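Local structure of aspartate aminotransferase (Rhodobacter sphaeroides, 3NRA) at residues P342-L347 against D378-N383; K356-Q361 against R396-L401. The protein probably catalyses the reversible transfer of an amino group from L-aspartate to 2-oxoglutarate, using pyridoxal 5'-phosphate as cofactor. All blocks are in the same frame, centred on the assembly; numbering follows the deposited sequence.

Interaction 1 (P342-L347 against D378-N383); sequences PRLPKL and DSVRLN
R343 and S379 form a single antiparallel bridge of the non-hydrogen-bonded kind, their CA atoms 4.2 Å apart, and the backbone bonds fall on the residues flanking them. V380 N donates to P342 O at 3.2 Å, close to the line of the carbonyl (C=O...N 166°). L344 N donates to D378 O at 3.0 Å from a direction tilted 27° out of that carbonyl's plane. P342 O also receives a CA-H...O contact from S379. Such pairing would normally continue through residue 342, but a proline nitrogen has no hydrogen to give; P342 CD instead lies 3.3 Å from V380 O, while P342 CG rests against the methyls V380 CG2 and L382 CD1.

The side chain of D378 lies beside R343 and reaches a water. A chi1 of 60° sets CG between the backbone N and the carbonyl carbon. CB approaches L344 O at 4.2 Å, CG lies near R343 CG, and OD1 is 3.7 Å from R343 CG. The charged groups do not meet, R343 NE and D378 OD2 being 5.4 Å apart. OD2 accepts a hydrogen bond of 2.8 Å from a water oxygen, and the same water donates to L344 O. An alanine at D378 would probably leave that water without its carboxylate partner and uncover the aliphatic stem of R343.

Beyond the bridge, L344 reaches F354 and V380 reaches V355, both on helix 351-362. L382 and L340 share a backbone bond, and the 343-379 bridge continues this pairing past strand 339-340 in the four-stranded mixed sheet of the C-terminal part, the small domain in aminotransferases of this family. The chemistry implies a junction set by main-chain bonds, with proline packing and a water link rather than a salt bridge.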
ATOM      1  N   PRO B 342       7.967 -25.994  14.363  1.00 13.02           N
ATOM      2  CA  PRO B 342       8.482 -27.318  14.613  1.00 13.06           C
ATOM      3  C   PRO B 342       9.292 -27.899  13.447  1.00 12.99           C
ATOM      4  O   PRO B 342       8.919 -27.728  12.287  1.00 12.78           O
ATOM      5  CB  PRO B 342       7.223 -28.136  14.859  1.00 13.05           C
ATOM      6  CG  PRO B 342       6.167 -27.396  14.233  1.00 13.47           C
ATOM      7  CD  PRO B 342       6.514 -25.978  14.462  1.00 13.63           C
ATOM      8  N   ARG B 343      10.423 -28.519  13.778  1.00 13.70           N
ATOM      9  CA  ARG B 343      11.223 -29.279  12.832  1.00 13.64           C
ATOM     10  C   ARG B 343      10.768 -30.711  12.888  1.00 14.50           C
ATOM     11  O   ARG B 343      10.833 -31.345  13.936  1.00 14.59           O
ATOM     12  CB  ARG B 343      12.706 -29.190  13.194  1.00 13.21           C
ATOM     13  CG  ARG B 343      13.626 -29.674  12.102  1.00 13.37           C
ATOM     14  CD  ARG B 343      15.097 -29.586  12.499  1.00 13.37           C
ATOM     15  NE  ARG B 343      15.370 -30.421  13.671  1.00 13.99           N
ATOM     16  CZ  ARG B 343      16.561 -30.583  14.225  1.00 13.88           C
ATOM     17  NH1 ARG B 343      17.647 -29.990  13.723  1.00 15.38           N
ATOM     18  NH2 ARG B 343      16.671 -31.342  15.283  1.00 14.79           N
ATOM     19  N   LEU B 344      10.305 -31.228  11.752  1.00 15.33           N
ATOM     20  CA  LEU B 344       9.720 -32.558  11.683  1.00 15.63           C
ATOM     21  C   LEU B 344      10.804 -33.602  11.393  1.00 16.62           C
ATOM     22  O   LEU B 344      11.838 -33.276  10.797  1.00 16.90           O
ATOM     23  CB  LEU B 344       8.646 -32.595  10.571  1.00 15.53           C
ATOM     24  CG  LEU B 344       7.514 -31.567  10.675  1.00 16.13           C
ATOM     25  CD1 LEU B 344       6.487 -31.789   9.592  1.00 13.62           C
ATOM     26  CD2 LEU B 344       6.850 -31.610  12.077  1.00 15.97           C
ATOM     27  N   PRO B 345      10.541 -34.877  11.732  1.00 17.80           N
ATOM     28  CA  PRO B 345      11.479 -35.949  11.380  1.00 19.07           C
ATOM     29  C   PRO B 345      11.473 -36.338   9.922  1.00 19.39           C
ATOM     30  O   PRO B 345      10.680 -35.820   9.128  1.00 18.82           O
ATOM     31  CB  PRO B 345      11.010 -37.127  12.238  1.00 20.07           C
ATOM     32  CG  PRO B 345       9.599 -36.872  12.507  1.00 18.84           C
ATOM     33  CD  PRO B 345       9.424 -35.379  12.551  1.00 18.75           C
ATOM     34  N   LYS B 346      12.391 -37.227   9.564  1.00 20.60           N
ATOM     35  CA  LYS B 346      12.435 -37.836   8.223  0.50 20.83           C
ATOM     36  C   LYS B 346      11.122 -38.569   7.960  1.00 20.34           C
ATOM     37  O   LYS B 346      10.719 -39.392   8.762  1.00 20.30           O
ATOM     38  CB  LYS B 346      13.611 -38.826   8.157  0.50 21.57           C
ATOM     39  CG  LYS B 346      13.893 -39.425   6.786  0.50 22.84           C
ATOM     40  CD  LYS B 346      14.847 -40.618   6.903  0.50 24.34           C
ATOM     41  N   LEU B 347      10.452 -38.250   6.856  1.00 20.47           N
ATOM     42  CA  LEU B 347       9.185 -38.859   6.514  1.00 20.07           C
ATOM     43  C   LEU B 347       9.379 -39.599   5.225  1.00 20.84           C
ATOM     44  O   LEU B 347      10.362 -39.368   4.515  1.00 21.01           O
ATOM     45  CB  LEU B 347       8.113 -37.795   6.341  1.00 19.14           C
ATOM     46  CG  LEU B 347       7.857 -36.818   7.488  1.00 19.23           C
ATOM     47  CD1 LEU B 347       6.776 -35.775   7.080  1.00 19.60           C
ATOM     48  CD2 LEU B 347       7.451 -37.540   8.763  1.00 16.68           C
ATOM     49  N   ASP B 378      12.463 -28.846   6.209  1.00 17.08           N
ATOM     50  CA  ASP B 378      11.747 -29.886   6.984  1.00 17.59           C
ATOM     51  C   ASP B 378      11.025 -29.341   8.214  1.00 16.39           C
ATOM     52  O   ASP B 378      10.484 -30.105   8.990  1.00 15.89           O
ATOM     53  CB  ASP B 378      12.666 -31.106   7.335  1.00 18.55           C
ATOM     54  CG  ASP B 378      13.889 -30.732   8.169  1.00 21.47           C
ATOM     55  OD1 ASP B 378      14.113 -29.526   8.473  1.00 24.92           O
ATOM     56  OD2 ASP B 378      14.659 -31.667   8.494  1.00 26.30           O
ATOM     57  N   SER B 379      10.958 -28.005   8.333  1.00 15.41           N
ATOM     58  CA  SER B 379      10.084 -27.337   9.317  1.00 14.07           C
ATOM     59  C   SER B 379       8.799 -26.799   8.684  1.00 13.74           C
ATOM     60  O   SER B 379       8.730 -26.629   7.489  1.00 13.63           O
ATOM     61  CB  SER B 379      10.861 -26.207  10.008  1.00 13.83           C
ATOM     62  OG  SER B 379      11.985 -26.760  10.702  1.00 12.94           O
ATOM     63  N   VAL B 380       7.773 -26.585   9.517  1.00 13.48           N
ATOM     64  CA  VAL B 380       6.566 -25.894   9.115  1.00 13.07           C
ATOM     65  C   VAL B 380       6.239 -24.832  10.165  1.00 13.29           C
ATOM     66  O   VAL B 380       6.612 -24.980  11.327  1.00 13.41           O
ATOM     67  CB  VAL B 380       5.348 -26.862   8.974  1.00 13.72           C
ATOM     68  CG1 VAL B 380       5.607 -27.901   7.846  1.00 12.86           C
ATOM     69  CG2 VAL B 380       5.021 -27.570  10.344  1.00 11.37           C
ATOM     70  N   ARG B 381       5.607 -23.732   9.737  1.00 12.17           N
ATOM     71  CA  ARG B 381       5.203 -22.686  10.666  1.00 12.48           C
ATOM     72  C   ARG B 381       3.711 -22.802  10.965  1.00 13.06           C
ATOM     73  O   ARG B 381       2.909 -23.046  10.062  1.00 12.26           O
ATOM     74  CB  ARG B 381       5.508 -21.290  10.121  1.00 12.08           C
ATOM     75  CG  ARG B 381       5.561 -20.240  11.200  1.00 11.99           C
ATOM     76  CD  ARG B 381       5.483 -18.861  10.674  1.00 14.60           C
ATOM     77  NE  ARG B 381       4.193 -18.618  10.011  1.00 15.29           N
ATOM     78  CZ  ARG B 381       3.919 -17.568   9.242  1.00 14.05           C
ATOM     79  NH1 ARG B 381       4.808 -16.604   9.070  1.00 15.24           N
ATOM     80  NH2 ARG B 381       2.703 -17.454   8.682  1.00 12.11           N
ATOM     81  N   LEU B 382       3.368 -22.616  12.248  1.00 13.85           N
ATOM     82  CA  LEU B 382       2.005 -22.510  12.707  1.00 14.36           C
ATOM     83  C   LEU B 382       1.811 -21.151  13.305  1.00 14.50           C
ATOM     84  O   LEU B 382       2.593 -20.741  14.134  1.00 14.62           O
ATOM     85  CB  LEU B 382       1.733 -23.560  13.769  1.00 14.72           C
ATOM     86  CG  LEU B 382       1.448 -24.986  13.273  1.00 16.55           C
ATOM     87  CD1 LEU B 382       2.688 -25.616  12.718  1.00 17.79           C
ATOM     88  CD2 LEU B 382       0.864 -25.853  14.411  1.00 15.49           C
ATOM     89  N   ASN B 383       0.755 -20.456  12.912  1.00 14.11           N
ATOM     90  CA  ASN B 383       0.280 -19.330  13.703  1.00 15.01           C
ATOM     91  C   ASN B 383      -0.786 -19.854  14.660  1.00 14.89           C
ATOM     92  O   ASN B 383      -1.878 -20.235  14.225  1.00 15.33           O
ATOM     93  CB  ASN B 383      -0.272 -18.197  12.800  1.00 14.37           C
ATOM     94  CG  ASN B 383      -0.759 -16.980  13.605  1.00 17.60           C
ATOM     95  OD1 ASN B 383      -1.384 -17.128  14.656  1.00 17.40           O
ATOM     96  ND2 ASN B 383      -0.488 -15.771  13.090  1.00 17.13           N
TER
HETATM   97  O   HOH W   1      13.492 -34.222   8.602  1.00 32.12           O

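Interaction 2 (K356-Q361 against R396-L401)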
ATOM      1  N   LYS B 356       0.887 -30.685   1.763  1.00 17.11           N
ATOM      2  CA  LYS B 356      -0.337 -30.981   1.015  1.00 17.83           C
ATOM      3  C   LYS B 356      -1.153 -32.068   1.704  1.00 17.20           C
ATOM      4  O   LYS B 356      -2.365 -31.956   1.818  1.00 17.22           O
ATOM      5  CB  LYS B 356      -0.011 -31.393  -0.401  1.00 19.08           C
ATOM      6  CG  LYS B 356       0.617 -30.261  -1.233  1.00 21.76           C
ATOM      7  CD  LYS B 356       1.064 -30.726  -2.602  1.00 24.49           C
ATOM      8  CE  LYS B 356       1.559 -29.531  -3.456  1.00 29.75           C
ATOM      9  NZ  LYS B 356       1.567 -29.865  -4.921  1.00 34.10           N
ATOM     10  N   ILE B 357      -0.465 -33.086   2.213  1.00 17.37           N
ATOM     11  CA  ILE B 357      -1.106 -34.211   2.879  1.00 16.77           C
ATOM     12  C   ILE B 357      -1.777 -33.800   4.211  1.00 16.68           C
ATOM     13  O   ILE B 357      -2.859 -34.265   4.538  1.00 16.49           O
ATOM     14  CB  ILE B 357      -0.070 -35.383   3.060  1.00 17.95           C
ATOM     15  CG1 ILE B 357       0.122 -36.100   1.717  1.00 16.69           C
ATOM     16  CG2 ILE B 357      -0.497 -36.363   4.134  1.00 16.62           C
ATOM     17  CD1 ILE B 357       1.290 -37.029   1.664  1.00 18.21           C
ATOM     18  N   LEU B 358      -1.157 -32.892   4.942  1.00 16.68           N
ATOM     19  CA  LEU B 358      -1.762 -32.345   6.163  1.00 17.34           C
ATOM     20  C   LEU B 358      -3.106 -31.681   5.886  1.00 17.59           C
ATOM     21  O   LEU B 358      -4.051 -31.843   6.650  1.00 16.99           O
ATOM     22  CB  LEU B 358      -0.836 -31.335   6.815  1.00 16.63           C
ATOM     23  CG  LEU B 358       0.333 -31.867   7.588  1.00 17.85           C
ATOM     24  CD1 LEU B 358       1.151 -30.683   8.129  1.00 15.67           C
ATOM     25  CD2 LEU B 358      -0.124 -32.819   8.754  1.00 14.94           C
ATOM     26  N   ARG B 359      -3.179 -30.962   4.775  1.00 18.61           N
ATOM     27  CA  ARG B 359      -4.403 -30.319   4.347  1.00 20.49           C
ATOM     28  C   ARG B 359      -5.435 -31.359   3.853  1.00 20.87           C
ATOM     29  O   ARG B 359      -6.594 -31.339   4.275  1.00 21.18           O
ATOM     30  CB  ARG B 359      -4.089 -29.298   3.244  1.00 21.07           C
ATOM     31  CG  ARG B 359      -5.263 -28.525   2.777  1.00 26.06           C
ATOM     32  CD  ARG B 359      -4.847 -27.239   2.133  1.00 32.63           C
ATOM     33  NE  ARG B 359      -6.028 -26.448   1.736  1.00 38.70           N
ATOM     34  CZ  ARG B 359      -6.529 -26.342   0.489  1.00 42.71           C
ATOM     35  NH1 ARG B 359      -5.960 -26.960  -0.562  1.00 44.66           N
ATOM     36  NH2 ARG B 359      -7.606 -25.579   0.285  1.00 43.50           N
ATOM     37  N   LEU B 360      -4.984 -32.286   3.015  1.00 21.12           N
ATOM     38  CA  LEU B 360      -5.863 -33.360   2.475  1.00 22.29           C
ATOM     39  C   LEU B 360      -6.444 -34.281   3.559  1.00 21.94           C
ATOM     40  O   LEU B 360      -7.648 -34.545   3.572  1.00 22.62           O
ATOM     41  CB  LEU B 360      -5.099 -34.212   1.470  1.00 23.09           C
ATOM     42  CG  LEU B 360      -5.974 -34.902   0.444  1.00 27.24           C
ATOM     43  CD1 LEU B 360      -6.299 -33.907  -0.671  1.00 30.96           C
ATOM     44  CD2 LEU B 360      -5.289 -36.171  -0.120  1.00 28.86           C
ATOM     45  N   GLN B 361      -5.597 -34.742   4.476  1.00 20.25           N
ATOM     46  CA  GLN B 361      -5.980 -35.816   5.431  1.00 20.66           C
ATOM     47  C   GLN B 361      -6.262 -35.347   6.882  1.00 20.68           C
ATOM     48  O   GLN B 361      -6.753 -36.133   7.679  1.00 21.77           O
ATOM     49  CB  GLN B 361      -4.880 -36.881   5.459  1.00 20.74           C
ATOM     50  CG  GLN B 361      -4.675 -37.593   4.118  1.00 20.44           C
ATOM     51  CD  GLN B 361      -3.945 -38.896   4.285  1.00 21.37           C
ATOM     52  OE1 GLN B 361      -2.778 -38.926   4.732  1.00 20.23           O
ATOM     53  NE2 GLN B 361      -4.623 -39.994   3.964  1.00 19.49           N
ATOM     54  N   ARG B 396      -2.888 -32.529  17.313  1.00 19.16           N
ATOM     55  CA  ARG B 396      -2.871 -33.974  17.514  0.65 20.05           C
ATOM     56  C   ARG B 396      -3.046 -34.740  16.207  1.00 20.22           C
ATOM     57  O   ARG B 396      -2.439 -35.797  16.021  1.00 20.51           O
ATOM     58  CB  ARG B 396      -3.922 -34.386  18.531  0.65 21.35           C
ATOM     59  CG  ARG B 396      -3.556 -33.911  19.930  0.65 22.65           C
ATOM     60  CD  ARG B 396      -4.339 -34.559  21.004  0.65 24.92           C
ATOM     61  NE  ARG B 396      -4.286 -36.021  20.954  0.65 24.93           N
ATOM     62  CZ  ARG B 396      -4.913 -36.808  21.818  0.65 22.77           C
ATOM     63  NH1 ARG B 396      -5.596 -36.276  22.845  0.65 24.48           N
ATOM     64  NH2 ARG B 396      -4.839 -38.125  21.680  0.65 20.77           N
ATOM     65  N   ARG B 397      -3.834 -34.171  15.264  1.00 19.39           N
ATOM     66  CA  ARG B 397      -3.940 -34.749  13.921  1.00 18.84           C
ATOM     67  C   ARG B 397      -2.591 -34.646  13.165  1.00 17.67           C
ATOM     68  O   ARG B 397      -2.218 -35.570  12.417  1.00 17.68           O
ATOM     69  CB  ARG B 397      -5.081 -34.081  13.099  1.00 18.63           C
ATOM     70  CG  ARG B 397      -6.481 -34.226  13.712  1.00 19.30           C
ATOM     71  CD  ARG B 397      -7.600 -34.031  12.678  1.00 18.81           C
ATOM     72  NE  ARG B 397      -7.643 -32.677  12.137  1.00 17.18           N
ATOM     73  CZ  ARG B 397      -8.157 -31.613  12.769  1.00 17.84           C
ATOM     74  NH1 ARG B 397      -8.696 -31.716  14.009  1.00 17.64           N
ATOM     75  NH2 ARG B 397      -8.140 -30.423  12.166  1.00 14.96           N
ATOM     76  N   ILE B 398      -1.863 -33.544  13.353  1.00 16.73           N
ATOM     77  CA  ILE B 398      -0.557 -33.385  12.685  1.00 16.31           C
ATOM     78  C   ILE B 398       0.381 -34.500  13.108  1.00 16.92           C
ATOM     79  O   ILE B 398       1.005 -35.159  12.255  1.00 16.36           O
ATOM     80  CB  ILE B 398       0.142 -32.040  13.008  1.00 16.48           C
ATOM     81  CG1 ILE B 398      -0.663 -30.857  12.457  1.00 17.06           C
ATOM     82  CG2 ILE B 398       1.596 -32.020  12.388  1.00 15.68           C
ATOM     83  CD1 ILE B 398       0.018 -29.439  12.671  1.00 17.16           C
ATOM     84  N   VAL B 399       0.484 -34.725  14.425  1.00 17.30           N
ATOM     85  CA  VAL B 399       1.456 -35.698  14.945  1.00 17.28           C
ATOM     86  C   VAL B 399       1.060 -37.136  14.597  1.00 17.15           C
ATOM     87  O   VAL B 399       1.923 -37.915  14.217  1.00 17.07           O
ATOM     88  CB  VAL B 399       1.734 -35.544  16.460  1.00 18.59           C
ATOM     89  CG1 VAL B 399       2.257 -34.115  16.779  1.00 16.23           C
ATOM     90  CG2 VAL B 399       0.542 -35.884  17.267  1.00 18.65           C
ATOM     91  N   THR B 400      -0.255 -37.450  14.640  1.00 17.15           N
ATOM     92  CA  THR B 400      -0.796 -38.730  14.119  1.00 16.96           C
ATOM     93  C   THR B 400      -0.319 -38.993  12.657  1.00 17.05           C
ATOM     94  O   THR B 400       0.180 -40.090  12.343  1.00 16.85           O
ATOM     95  CB  THR B 400      -2.336 -38.751  14.153  1.00 17.71           C
ATOM     96  OG1 THR B 400      -2.791 -38.581  15.488  1.00 18.35           O
ATOM     97  CG2 THR B 400      -2.893 -40.081  13.592  1.00 18.09           C
ATOM     98  N   LEU B 401      -0.405 -37.966  11.808  1.00 16.07           N
ATOM     99  CA  LEU B 401       0.063 -38.080  10.419  1.00 16.22           C
ATOM    100  C   LEU B 401       1.571 -38.116  10.304  1.00 16.90           C
ATOM    101  O   LEU B 401       2.101 -38.839   9.452  1.00 17.57           O
ATOM    102  CB  LEU B 401      -0.515 -36.975   9.526  1.00 14.35           C
ATOM    103  CG  LEU B 401      -2.011 -37.156   9.188  1.00 16.24           C
ATOM    104  CD1 LEU B 401      -2.487 -36.172   8.146  1.00 15.10           C
ATOM    105  CD2 LEU B 401      -2.317 -38.575   8.740  1.00 12.69           C
TER
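I357 O accepts the helical bond from Q361 N at 2.8 Å, and the same carbonyl oxygen lies 4.1 Å from the methyl L401 CD1 of the other helix. That methyl carries much of the contact: chi1 of -73° places L401 CG anti to its carbonyl carbon, and CD1 comes to 3.7 Å from Q361 CB. Its twin, CD2, lies near Q361 OE1. The amide tip of Q361 has its polar partners beyond the two segments, OE1 bonding to Y405 OH and NE2 to R33 O, which fixes the rotation of the group while its stem packs on leucine.

L358 supplies the second apolar point. Its CD2 sits 4.0 Å from I398 CA and touches I398 CG2 as well as L401 CD1, so one branch bears on both residues. Between the two segments themselves the contact is apolar; the local axes pass 10.5 Å apart with their directions 118° from one another.

Both helices lie over strand 364-368, where L358 meets V366 and I398 meets V364, while R397 NE hydrogen-bonds A362 O, the last residue of helix 351-362. Helices 351-362 and 388-404 therefore pack together upon the small sheet, and V399 turns to helix 304-324.

Overall arrangement
Both contacts belong to the C-terminal part of the chain and are largely buried, but interaction 1 has a more open end, where the D378 carboxylate and a backbone carbonyl share a water, whereas interaction 2 is closed by aliphatic groups. The first joins backbones at an edge of the small sheet and depends on directional bonds; the second joins two helices through methyl contacts. Their centres lie about 12 Å apart, and they meet directly where L382 CD2 packs 4.1 Å from I398 CD1, strand against helix. Strand 380-383 is followed, after a short loop, by helix 388-404, and helix 351-362 serves both, receiving L344 and V380 from interaction 1 and contributing a segment to interaction 2.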